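Local structure of inositol-1,4,5-trisphosphate 5-phosphatase 1 (Schizosaccharomyces pombe, 1I9Z) at residues Phe62-Ile65 against Val66-Thr69. The protein removes the 5-phosphate from soluble and lipid inositol phosphates, including phosphatidylinositol 4,5-bisphosphate, through its magnesium-dependent catalytic domain, the part described here. Residues are numbered along the deposited sequence; the frame is centred on the assembly and turned at random.
With CA (calcium ion), chain B.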
loop_
_atom_site.group_PDB
_atom_site.type_symbol
_atom_site.label_atom_id
_atom_site.label_comp_id
_atom_site.label_asym_id
_atom_site.label_seq_id
_atom_site.Cartn_x
_atom_site.Cartn_y
_atom_site.Cartn_z
ATOM N N PHE A 62 3.858 -9.830 -1.034
ATOM C CA PHE A 62 4.063 -11.103 -0.357
ATOM C C PHE A 62 5.218 -11.018 0.610
ATOM O O PHE A 62 6.201 -10.235 0.360
ATOM C CB PHE A 62 4.440 -12.244 -1.372
ATOM C CG PHE A 62 3.329 -12.599 -2.296
ATOM C CD1 PHE A 62 3.375 -12.224 -3.620
ATOM C CD2 PHE A 62 2.239 -13.335 -1.838
ATOM C CE1 PHE A 62 2.303 -12.604 -4.521
ATOM C CE2 PHE A 62 1.154 -13.715 -2.731
ATOM C CZ PHE A 62 1.211 -13.346 -4.063
ATOM N N GLN A 63 5.090 -11.741 1.740
ATOM C CA GLN A 63 6.210 -11.920 2.659
ATOM C C GLN A 63 6.484 -13.431 2.762
ATOM O O GLN A 63 5.576 -14.268 2.573
ATOM C CB GLN A 63 5.976 -11.324 4.029
ATOM C CG GLN A 63 5.578 -9.789 3.908
ATOM C CD GLN A 63 4.104 -9.641 3.598
ATOM O OE1 GLN A 63 3.287 -10.413 4.122
ATOM N NE2 GLN A 63 3.744 -8.632 2.801
ATOM N N GLU A 64 7.721 -13.769 3.093
ATOM C CA GLU A 64 8.153 -15.172 3.202
ATOM C C GLU A 64 7.885 -16.040 1.969
ATOM O O GLU A 64 7.357 -17.178 2.089
ATOM C CB GLU A 64 7.598 -15.871 4.465
ATOM C CG GLU A 64 7.980 -15.072 5.720
ATOM C CD GLU A 64 7.818 -15.859 6.985
ATOM O OE1 GLU A 64 8.056 -17.096 6.950
ATOM O OE2 GLU A 64 7.567 -15.257 8.035
ATOM N N ILE A 65 8.241 -15.543 0.798
ATOM C CA ILE A 65 8.104 -16.370 -0.432
ATOM C C ILE A 65 8.930 -17.644 -0.151
ATOM O O ILE A 65 8.608 -18.765 -0.601
ATOM C CB ILE A 65 8.596 -15.601 -1.675
ATOM C CG1 ILE A 65 7.492 -14.608 -2.071
ATOM C CG2 ILE A 65 8.938 -16.651 -2.891
ATOM C CD1 ILE A 65 7.841 -13.713 -3.195
ATOM N N VAL A 66 9.971 -17.469 0.653
ATOM C CA VAL A 66 10.745 -18.595 1.163
ATOM C C VAL A 66 10.550 -18.469 2.695
ATOM O O VAL A 66 10.737 -17.394 3.276
ATOM C CB VAL A 66 12.230 -18.496 0.834
ATOM C CG1 VAL A 66 12.962 -19.705 1.479
ATOM C CG2 VAL A 66 12.407 -18.534 -0.665
ATOM N N GLN A 67 10.112 -19.549 3.318
ATOM C CA GLN A 67 9.874 -19.571 4.762
ATOM C C GLN A 67 11.133 -19.186 5.540
ATOM O O GLN A 67 12.218 -19.694 5.284
ATOM C CB GLN A 67 9.395 -20.974 5.183
ATOM C CG GLN A 67 9.498 -21.255 6.656
ATOM C CD GLN A 67 8.575 -22.358 7.143
ATOM O OE1 GLN A 67 8.573 -23.461 6.609
ATOM N NE2 GLN A 67 7.794 -22.064 8.174
ATOM N N LEU A 68 10.987 -18.296 6.512
ATOM C CA LEU A 68 12.133 -17.875 7.317
ATOM C C LEU A 68 12.460 -18.874 8.465
ATOM O O LEU A 68 11.556 -19.385 9.158
ATOM C CB LEU A 68 11.871 -16.469 7.882
ATOM C CG LEU A 68 11.663 -15.395 6.806
ATOM C CD1 LEU A 68 11.368 -14.063 7.521
ATOM C CD2 LEU A 68 12.904 -15.252 5.916
ATOM N N THR A 69 13.754 -19.148 8.643
ATOM C CA THR A 69 14.253 -20.061 9.685
ATOM C C THR A 69 15.358 -19.394 10.537
ATOM O O THR A 69 15.502 -18.159 10.573
ATOM C CB THR A 69 14.850 -21.350 9.072
ATOM O OG1 THR A 69 13.834 -22.046 8.335
ATOM C CG2 THR A 69 15.394 -22.258 10.177
HETATM CA CA CA B . 6.728 -17.518 9.524
HETATM O O HOH W 1 8.996 -19.118 9.944
HETATM O O HOH W 2 8.094 -15.991 10.429
HETATM O O HOH W 3 5.837 -18.423 11.331
HETATM O O HOH W 4 4.869 -16.923 8.370
#
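Just after strand 57-63 ends, the chain makes a tight turn that brings Leu68 against Glu64, then runs on in roughly its former direction: Glu64 adopts left-handed helical backbone angles, and Ile65 follows with right-handed ones. The bend brings Glu64 CA within 3.4 Å of Val66 O, a CA-H...O contact, and sets the Leu68 amide over the glutamate's carboxylate. Leu68 N donates to Glu64 OE1 at 3.2 Å, nearly straight (176° at the hydrogen) but reaching the oxygen from above the carboxylate plane, 54° out of it. In this DNase I-like fold the end of strand 57-63 opens into the active site, and the Glu64 side chain lies about 6 Å from the bound inositol 1,4-bisphosphate. With CG anti to the carbonyl carbon (chi1 -55°) and the chain extended beyond it, glutamate has the length to bring OE2 2.8 Å from the calcium ion. Glu64 OE1 also lies 2.9 Å from the ion, which probably helps hold the carboxylate's rotation. OE2 also accepts a hydrogen bond from Asn33 ND2. Water 1, itself a calcium ligand, donates to Leu68 O at 2.7 Å. Leucine suits its place because its branched end lies obliquely against the glutamate's methylene, Leu68 CG 3.9 Å from Glu64 CG. Replacing Glu64 with an alanine would probably deprive the calcium ion of this carboxylate ligand and leave the Leu68 amide without its acceptor. Ile65 and Val66, both branched and apolar, pack on Lys80 of helix 78-94.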